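Local coordinates for 14-3-3 protein (Cryptosporidium parvum, PDB 3EFZ), which belongs to the 14-3-3 family of signalling proteins and probably binds phosphoserine-containing segments of partner proteins, at residues B[90-95]-B[101-106]; B[126-131]-B[142-147]; B[187-190]-B[194-197]. One frame throughout, in Å; residues are numbered along the deposited sequence. Where two conformers were deposited one is given.

Interaction 1: residues B[90-95]-B[101-106]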
loop_
_atom_site.group_PDB
_atom_site.type_symbol
_atom_site.label_atom_id
_atom_site.label_comp_id
_atom_site.label_asym_id
_atom_site.label_seq_id
_atom_site.Cartn_x
_atom_site.Cartn_y
_atom_site.Cartn_z
ATOM N N GLU B 90 -17.554 -4.016 17.930
ATOM C CA GLU B 90 -18.281 -4.295 19.183
ATOM C C GLU B 90 -17.550 -5.303 20.084
ATOM O O GLU B 90 -17.480 -5.100 21.289
ATOM C CB GLU B 90 -19.754 -4.685 18.966
ATOM C CG GLU B 90 -20.614 -4.411 20.226
ATOM C CD GLU B 90 -22.015 -5.030 20.195
ATOM O OE1 GLU B 90 -22.637 -5.130 21.283
ATOM O OE2 GLU B 90 -22.499 -5.407 19.098
ATOM N N LYS B 91 -16.990 -6.364 19.495
ATOM C CA LYS B 91 -16.102 -7.301 20.220
ATOM C C LYS B 91 -14.875 -6.600 20.825
ATOM O O LYS B 91 -14.504 -6.858 21.982
ATOM C CB LYS B 91 -15.661 -8.463 19.304
ATOM C CG LYS B 91 -14.676 -9.468 19.922
ATOM C CD LYS B 91 -15.284 -10.317 21.047
ATOM C CE LYS B 91 -14.194 -11.113 21.752
ATOM N NZ LYS B 91 -14.661 -11.864 22.964
ATOM N N LEU B 92 -14.259 -5.719 20.047
ATOM C CA LEU B 92 -13.105 -4.957 20.507
ATOM C C LEU B 92 -13.396 -3.965 21.647
ATOM O O LEU B 92 -12.621 -3.895 22.602
ATOM C CB LEU B 92 -12.385 -4.280 19.344
ATOM C CG LEU B 92 -11.649 -5.193 18.353
ATOM C CD1 LEU B 92 -11.292 -4.419 17.087
ATOM C CD2 LEU B 92 -10.401 -5.870 18.984
ATOM N N ARG B 93 -14.495 -3.211 21.548
ATOM C CA ARG B 93 -14.951 -2.319 22.634
ATOM C C ARG B 93 -15.235 -3.091 23.909
ATOM O O ARG B 93 -14.936 -2.619 25.002
ATOM C CB ARG B 93 -16.220 -1.555 22.235
ATOM N N LYS B 94 -15.820 -4.279 23.758
ATOM C CA LYS B 94 -16.152 -5.184 24.866
ATOM C C LYS B 94 -14.900 -5.583 25.661
ATOM O O LYS B 94 -14.923 -5.672 26.885
ATOM C CB LYS B 94 -16.782 -6.434 24.252
ATOM C CG LYS B 94 -17.683 -7.285 25.107
ATOM C CD LYS B 94 -18.334 -8.388 24.230
ATOM C CE LYS B 94 -19.306 -7.823 23.161
ATOM N NZ LYS B 94 -19.304 -8.578 21.837
ATOM N N GLU B 95 -13.815 -5.836 24.934
ATOM C CA GLU B 95 -12.554 -6.298 25.493
ATOM C C GLU B 95 -11.758 -5.212 26.199
ATOM O O GLU B 95 -10.773 -5.516 26.868
ATOM C CB GLU B 95 -11.684 -6.894 24.377
ATOM C CG GLU B 95 -12.195 -8.205 23.817
ATOM C CD GLU B 95 -12.134 -9.348 24.818
ATOM O OE1 GLU B 95 -11.570 -9.171 25.920
ATOM O OE2 GLU B 95 -12.660 -10.431 24.499
ATOM N N GLU B 101 -5.297 -1.163 27.683
ATOM C CA GLU B 101 -4.138 -0.635 26.986
ATOM C C GLU B 101 -3.994 -1.173 25.577
ATOM O O GLU B 101 -3.639 -0.430 24.666
ATOM C CB GLU B 101 -2.852 -0.907 27.772
ATOM C CG GLU B 101 -1.631 -0.599 26.931
ATOM C CD GLU B 101 -0.350 -0.637 27.695
ATOM O OE1 GLU B 101 0.631 -0.058 27.161
ATOM O OE2 GLU B 101 -0.310 -1.232 28.798
ATOM N N PHE B 102 -4.246 -2.467 25.394
ATOM C CA PHE B 102 -4.176 -3.057 24.062
ATOM C C PHE B 102 -5.236 -2.458 23.102
ATOM O O PHE B 102 -4.952 -2.151 21.935
ATOM C CB PHE B 102 -4.332 -4.574 24.134
ATOM C CG PHE B 102 -4.301 -5.235 22.773
ATOM C CD1 PHE B 102 -3.092 -5.628 22.202
ATOM C CD2 PHE B 102 -5.476 -5.416 22.049
ATOM C CE1 PHE B 102 -3.060 -6.212 20.909
ATOM C CE2 PHE B 102 -5.455 -5.985 20.773
ATOM C CZ PHE B 102 -4.233 -6.405 20.219
ATOM N N ILE B 103 -6.461 -2.331 23.599
ATOM C CA ILE B 103 -7.589 -1.864 22.794
ATOM C C ILE B 103 -7.456 -0.366 22.458
ATOM O O ILE B 103 -7.851 0.072 21.374
ATOM C CB ILE B 103 -8.933 -2.194 23.462
ATOM C CG1 ILE B 103 -9.103 -3.715 23.606
ATOM C CG2 ILE B 103 -10.114 -1.590 22.657
ATOM C CD1 ILE B 103 -9.283 -4.453 22.278
ATOM N N GLN B 104 -6.830 0.377 23.370
ATOM C CA GLN B 104 -6.484 1.790 23.163
ATOM C C GLN B 104 -5.465 1.981 22.046
ATOM O O GLN B 104 -5.557 2.934 21.292
ATOM C CB GLN B 104 -5.952 2.426 24.454
ATOM C CG GLN B 104 -5.823 3.944 24.375
ATOM C CD GLN B 104 -7.174 4.629 24.261
ATOM O OE1 GLN B 104 -7.994 4.563 25.184
ATOM N NE2 GLN B 104 -7.432 5.256 23.112
ATOM N N VAL B 105 -4.495 1.079 21.945
ATOM C CA VAL B 105 -3.499 1.151 20.872
ATOM C C VAL B 105 -4.208 0.941 19.546
ATOM O O VAL B 105 -3.949 1.654 18.586
ATOM C CB VAL B 105 -2.343 0.142 21.099
ATOM C CG1 VAL B 105 -1.438 0.050 19.867
ATOM C CG2 VAL B 105 -1.555 0.529 22.338
ATOM N N ILE B 106 -5.133 -0.021 19.525
ATOM C CA ILE B 106 -5.960 -0.334 18.364
ATOM C C ILE B 106 -6.829 0.862 17.947
ATOM O O ILE B 106 -6.876 1.212 16.763
ATOM C CB ILE B 106 -6.804 -1.620 18.599
ATOM C CG1 ILE B 106 -5.885 -2.849 18.678
ATOM C CG2 ILE B 106 -7.852 -1.818 17.498
ATOM C CD1 ILE B 106 -5.243 -3.247 17.309
#
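Leu92 and Ile103 meet where the short helix 89-94 turns back, through a brief loop, on the start of helix 100-131, a helical hairpin with an apolar contact inside it, in the all-helical 14-3-3 fold. Both branches of Ile103 touch the backbone of the short helix at Leu92, and the long one also meets Leu92 CD2 and Glu95. With CG1 beside the backbone N (chi1 -62°) and CG2 anti to that N, CG2 and CD1 each come to 3.4 Å from Leu92 O. Ile103 CD1 meets Leu92 CD2 at 3.8 Å, the two side chains running aslant to one another. Three residues further on, Glu95 C lies 4.0 Å from Ile103 CG1, while the carboxylate bends off toward Lys91. There Lys91 NZ and Glu95 OE2 form a salt bridge of 2.9 Å that uses the anti lone pair of OE2. Leu92 CD1 reaches Ile106 CG2 at 4.3 Å, extending the apolar seam one turn along. The hairpin lies against the second subunit: Glu95 OE2 and Lys91 NZ both hydrogen-bond Asn99 of that subunit, Glu95 packs on its Phe102, and Phe102 here packs on its Leu92, so helices 89-94 and 100-131 both contribute to the dimer interface.

Interaction 2: residues B[126-131]-B[142-147]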
loop_
_atom_site.group_PDB
_atom_site.type_symbol
_atom_site.label_atom_id
_atom_site.label_comp_id
_atom_site.label_asym_id
_atom_site.label_seq_id
_atom_site.Cartn_x
_atom_site.Cartn_y
_atom_site.Cartn_z
ATOM N N ARG B 126 -8.208 16.539 -5.438
ATOM C CA ARG B 126 -7.663 17.792 -5.944
ATOM C C ARG B 126 -6.747 17.587 -7.154
ATOM O O ARG B 126 -6.832 18.341 -8.111
ATOM C CB ARG B 126 -6.951 18.573 -4.835
ATOM C CG ARG B 126 -7.852 18.917 -3.614
ATOM C CD ARG B 126 -7.232 20.051 -2.767
ATOM N NE ARG B 126 -7.702 20.097 -1.376
ATOM C CZ ARG B 126 -7.140 19.424 -0.360
ATOM N NH1 ARG B 126 -7.634 19.534 0.873
ATOM N NH2 ARG B 126 -6.083 18.636 -0.563
ATOM N N ILE B 127 -5.886 16.568 -7.112
ATOM C CA ILE B 127 -5.000 16.251 -8.243
ATOM C C ILE B 127 -5.819 15.824 -9.465
ATOM O O ILE B 127 -5.572 16.315 -10.572
ATOM C CB ILE B 127 -3.930 15.162 -7.909
ATOM C CG1 ILE B 127 -2.957 15.678 -6.844
ATOM C CG2 ILE B 127 -3.148 14.736 -9.182
ATOM C CD1 ILE B 127 -2.181 14.580 -6.184
ATOM N N ILE B 128 -6.799 14.947 -9.259
ATOM C CA ILE B 128 -7.681 14.521 -10.347
ATOM C C ILE B 128 -8.390 15.731 -10.979
ATOM O O ILE B 128 -8.341 15.905 -12.196
ATOM C CB ILE B 128 -8.715 13.456 -9.888
ATOM C CG1 ILE B 128 -8.046 12.108 -9.670
ATOM C CG2 ILE B 128 -9.889 13.314 -10.900
ATOM C CD1 ILE B 128 -9.009 11.102 -9.086
ATOM N N ASP B 129 -9.003 16.582 -10.150
ATOM C CA ASP B 129 -9.740 17.746 -10.644
ATOM C C ASP B 129 -8.908 18.757 -11.452
ATOM O O ASP B 129 -9.397 19.295 -12.463
ATOM C CB ASP B 129 -10.516 18.406 -9.512
ATOM C CG ASP B 129 -11.759 17.632 -9.165
ATOM O OD1 ASP B 129 -12.248 16.893 -10.049
ATOM O OD2 ASP B 129 -12.254 17.755 -8.032
ATOM N N ASP B 130 -7.657 18.974 -11.028
ATOM C CA ASP B 130 -6.748 19.897 -11.723
ATOM C C ASP B 130 -6.256 19.357 -13.069
ATOM O O ASP B 130 -5.791 20.122 -13.914
ATOM C CB ASP B 130 -5.541 20.255 -10.838
ATOM C CG ASP B 130 -5.915 21.131 -9.648
ATOM O OD1 ASP B 130 -6.901 21.896 -9.735
ATOM O OD2 ASP B 130 -5.209 21.058 -8.618
ATOM N N ASN B 131 -6.363 18.044 -13.262
ATOM C CA ASN B 131 -5.825 17.366 -14.444
ATOM C C ASN B 131 -6.848 16.630 -15.294
ATOM O O ASN B 131 -6.509 16.091 -16.359
ATOM C CB ASN B 131 -4.727 16.382 -14.021
ATOM C CG ASN B 131 -3.480 17.084 -13.523
ATOM O OD1 ASN B 131 -2.662 17.542 -14.324
ATOM N ND2 ASN B 131 -3.320 17.170 -12.197
ATOM N N ALA B 142 -13.975 9.196 -17.256
ATOM C CA ALA B 142 -14.940 8.430 -16.472
ATOM C C ALA B 142 -14.205 7.640 -15.384
ATOM O O ALA B 142 -14.670 7.563 -14.257
ATOM C CB ALA B 142 -15.775 7.501 -17.384
ATOM N N PHE B 143 -13.045 7.085 -15.733
ATOM C CA PHE B 143 -12.210 6.368 -14.784
ATOM C C PHE B 143 -11.880 7.219 -13.542
ATOM O O PHE B 143 -12.030 6.755 -12.417
ATOM C CB PHE B 143 -10.934 5.861 -15.476
ATOM C CG PHE B 143 -9.968 5.162 -14.547
ATOM C CD1 PHE B 143 -9.940 3.777 -14.470
ATOM C CD2 PHE B 143 -9.093 5.891 -13.743
ATOM C CE1 PHE B 143 -9.031 3.115 -13.612
ATOM C CE2 PHE B 143 -8.197 5.239 -12.884
ATOM C CZ PHE B 143 -8.172 3.854 -12.824
ATOM N N CYS B 144 -11.404 8.449 -13.757
ATOM C CA CYS B 144 -11.091 9.377 -12.666
ATOM C C CYS B 144 -12.306 9.771 -11.799
ATOM O O CYS B 144 -12.188 9.931 -10.583
ATOM C CB CYS B 144 -10.433 10.636 -13.226
ATOM S SG CYS B 144 -8.876 10.354 -14.066
ATOM N N ILE B 145 -13.471 9.921 -12.429
ATOM C CA ILE B 145 -14.693 10.323 -11.730
ATOM C C ILE B 145 -15.251 9.160 -10.875
ATOM O O ILE B 145 -15.712 9.376 -9.744
ATOM C CB ILE B 145 -15.719 10.904 -12.740
ATOM C CG1 ILE B 145 -15.167 12.207 -13.342
ATOM C CG2 ILE B 145 -17.119 11.123 -12.105
ATOM C CD1 ILE B 145 -15.871 12.657 -14.633
ATOM N N LYS B 146 -15.187 7.934 -11.397
ATOM C CA LYS B 146 -15.509 6.757 -10.590
ATOM C C LYS B 146 -14.600 6.685 -9.346
ATOM O O LYS B 146 -15.069 6.406 -8.232
ATOM C CB LYS B 146 -15.380 5.455 -11.399
ATOM C CG LYS B 146 -15.220 4.260 -10.488
ATOM C CD LYS B 146 -14.831 2.985 -11.165
ATOM C CE LYS B 146 -14.562 1.920 -10.118
ATOM N NZ LYS B 146 -13.205 2.012 -9.547
ATOM N N LEU B 147 -13.309 6.939 -9.568
ATOM C CA LEU B 147 -12.289 6.964 -8.539
ATOM C C LEU B 147 -12.609 7.976 -7.431
ATOM O O LEU B 147 -12.467 7.668 -6.246
ATOM C CB LEU B 147 -10.956 7.305 -9.202
ATOM C CG LEU B 147 -9.656 7.005 -8.493
ATOM C CD1 LEU B 147 -8.540 6.703 -9.507
ATOM C CD2 LEU B 147 -9.295 8.188 -7.566
#
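Ile128, with the largest buried area of this contact, reaches from the C-terminal part of helix 100-131 to helix 138-158 and touches Cys144 and Leu147. Its two branches divide the work. The methyl CG2 meets Cys144 CB at 3.6 Å, whereas the ethyl arm ends with CD1 against Leu147. That arm is extended (chi2 174°), which brings Ile128 CD1 alongside the Cys144 carbonyl, 3.7 Å from Cys144 O. The methyl pair Ile128 CD1 and Leu147 CD2 is modelled 3.3 Å apart, shorter than a normal van der Waals contact, so the exact spacing is doubtful.

Cys144 takes part through its CB, which faces the isoleucine methyl because its bond from CA points at the other helix; SG is turned beside the backbone N. Leu147, one turn later on the same helix, puts CG anti to its backbone N (chi1 -162°) and offers CD2 to the end of the isoleucine. Ile128 thus fits against two residues spaced three apart on one helix face. No hydrogen bond crosses between 126-131 and 142-147; the side chains that meet are apolar and buried, with the Cys144 carbonyl beside them. Near the end of helix 100-131, Asn131 turns its side chain back on the helix, ND2 donating to Ile127 O at 2.9 Å in a nearly straight hydrogen bond (N-H...O 168°).

Around the contact, a salt bridge from Asp129 to Lys148 adds a polar link between the same two helices. Ile127 and Leu147 lean on helix 63-81, Phe143 and Cys144 on helix 32-54, and Ile145 on helix 161-185, which places the contact within the helical bundle of the subunit.

Interaction 3: residues B[187-190]-B[194-197]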
loop_
_atom_site.group_PDB
_atom_site.type_symbol
_atom_site.label_atom_id
_atom_site.label_comp_id
_atom_site.label_asym_id
_atom_site.label_seq_id
_atom_site.Cartn_x
_atom_site.Cartn_y
_atom_site.Cartn_z
ATOM N N GLU B 187 -17.892 1.743 -26.354
ATOM C CA GLU B 187 -18.330 0.706 -27.272
ATOM C C GLU B 187 -18.874 -0.472 -26.477
ATOM O O GLU B 187 -18.223 -0.956 -25.545
ATOM C CB GLU B 187 -17.148 0.280 -28.162
ATOM C CG GLU B 187 -15.755 0.191 -27.434
ATOM C CD GLU B 187 -15.172 1.557 -26.968
ATOM O OE1 GLU B 187 -14.565 1.623 -25.872
ATOM O OE2 GLU B 187 -15.325 2.563 -27.697
ATOM N N LYS B 188 -20.083 -0.910 -26.830
ATOM C CA LYS B 188 -20.743 -2.032 -26.157
ATOM C C LYS B 188 -20.624 -1.873 -24.631
ATOM O O LYS B 188 -20.089 -2.739 -23.936
ATOM C CB LYS B 188 -20.157 -3.365 -26.652
ATOM C CG LYS B 188 -21.124 -4.541 -26.617
ATOM C CD LYS B 188 -20.513 -5.767 -27.286
ATOM N N TYR B 189 -21.131 -0.744 -24.129
ATOM C CA TYR B 189 -20.966 -0.364 -22.729
ATOM C C TYR B 189 -21.510 -1.356 -21.702
ATOM O O TYR B 189 -20.878 -1.516 -20.654
ATOM C CB TYR B 189 -21.489 1.060 -22.456
ATOM C CG TYR B 189 -22.984 1.175 -22.280
ATOM C CD1 TYR B 189 -23.590 0.840 -21.064
ATOM C CD2 TYR B 189 -23.792 1.621 -23.320
ATOM C CE1 TYR B 189 -24.964 0.932 -20.889
ATOM C CE2 TYR B 189 -25.175 1.729 -23.156
ATOM C CZ TYR B 189 -25.752 1.381 -21.932
ATOM O OH TYR B 189 -27.115 1.476 -21.758
ATOM N N PRO B 190 -22.664 -2.028 -21.982
ATOM C CA PRO B 190 -23.234 -2.845 -20.912
ATOM C C PRO B 190 -22.319 -3.977 -20.436
ATOM O O PRO B 190 -22.407 -4.374 -19.279
ATOM C CB PRO B 190 -24.528 -3.395 -21.528
ATOM C CG PRO B 190 -24.838 -2.465 -22.657
ATOM C CD PRO B 190 -23.504 -2.095 -23.196
ATOM N N LEU B 194 -14.887 -1.379 -17.369
ATOM C CA LEU B 194 -14.916 -0.129 -16.635
ATOM C C LEU B 194 -16.364 0.189 -16.267
ATOM O O LEU B 194 -16.654 0.578 -15.139
ATOM C CB LEU B 194 -14.344 1.016 -17.475
ATOM C CG LEU B 194 -14.406 2.441 -16.900
ATOM C CD1 LEU B 194 -13.590 2.558 -15.616
ATOM C CD2 LEU B 194 -13.922 3.428 -17.919
ATOM N N TYR B 195 -17.268 0.041 -17.225
ATOM C CA TYR B 195 -18.690 0.218 -16.935
ATOM C C TYR B 195 -19.156 -0.687 -15.789
ATOM O O TYR B 195 -19.811 -0.220 -14.864
ATOM C CB TYR B 195 -19.552 -0.022 -18.174
ATOM C CG TYR B 195 -21.035 0.142 -17.888
ATOM C CD1 TYR B 195 -21.590 1.403 -17.731
ATOM C CD2 TYR B 195 -21.870 -0.969 -17.757
ATOM C CE1 TYR B 195 -22.954 1.559 -17.462
ATOM C CE2 TYR B 195 -23.225 -0.826 -17.502
ATOM C CZ TYR B 195 -23.762 0.442 -17.348
ATOM O OH TYR B 195 -25.112 0.599 -17.098
ATOM N N LEU B 196 -18.793 -1.962 -15.848
ATOM C CA LEU B 196 -19.197 -2.935 -14.821
ATOM C C LEU B 196 -18.521 -2.701 -13.475
ATOM O O LEU B 196 -19.136 -2.927 -12.427
ATOM C CB LEU B 196 -18.979 -4.375 -15.296
ATOM C CG LEU B 196 -19.867 -4.845 -16.444
ATOM C CD1 LEU B 196 -19.328 -6.144 -16.972
ATOM C CD2 LEU B 196 -21.346 -4.975 -16.022
ATOM N N ALA B 197 -17.273 -2.232 -13.496
ATOM C CA ALA B 197 -16.569 -1.887 -12.256
ATOM C C ALA B 197 -17.275 -0.727 -11.588
ATOM O O ALA B 197 -17.310 -0.624 -10.355
ATOM C CB ALA B 197 -15.097 -1.537 -12.520
#
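Tyr189 and Tyr195 form a T-shaped (edge-to-face) aromatic pair across the turn that links helix 161-185 to helix 193-207. The ring centroids are 5.0 Å apart and the planes stand at 73°. The edge of Tyr189 is directed at the face of Tyr195, with Tyr189 CD1 over the centre of that ring, 3.6 Å above its plane. The side chains lie alongside each other and point the same way, and Tyr189 CE1 continues the contact toward the phenol end of the other ring, 3.8 Å from Tyr195 OH.

Different first torsions bring the rings together. Tyr189 sets CG between its backbone N and carbonyl carbon (chi1 80°), the crowded position, whereas Tyr195 carries CG anti to its N (chi1 179°) and thereby swings its ring from the first turn of helix 193-207 back toward the preceding loop. Pro190, the next residue after Tyr189, lies against the Tyr189 ring: its CD is over one face, 3.4 Å above the plane, offset toward the rim.

The backbone joins in as well. Tyr189 O approaches Tyr195 CD2 at 3.1 Å, and Pro190 O lies 3.5 Å from Leu196 CD2; Leu196 in turn packs on helix 239-256, and Tyr195 on Leu179 and Glu182 of helix 161-185. Asp192 OD2 accepts a hydrogen bond from Tyr195 N at the start of the helix.

With no hydrogen bond between them, 187-190 and 194-197 meet through aromatic and van der Waals contact, in which the hydrogen-bearing edge of Tyr189 meets the electron-rich face of Tyr195.

In the fold
The three contacts follow one another along the chain. Interactions 1 and 2 share helix 100-131, one near each end, and their centres are 37 Å apart, with nearest atoms about 24 Å apart. Interaction 1 faces the second subunit, whereas interaction 3 lies on the opposite side of the chain's centre, 43 Å away between centres. Interactions 2 and 3 do touch: Lys146 CE packs on Ala197 O at 3.8 Å and Phe143 CD1 on Leu194 CD1 at 4.0 Å, joining helices 138-158 and 193-207. Interaction 2 is the one near a predicted phosphoserine-contacting residue: the side chain of Leu147 is about 9 Å from that of Arg153. Interactions 1 and 3 lie away from such sites.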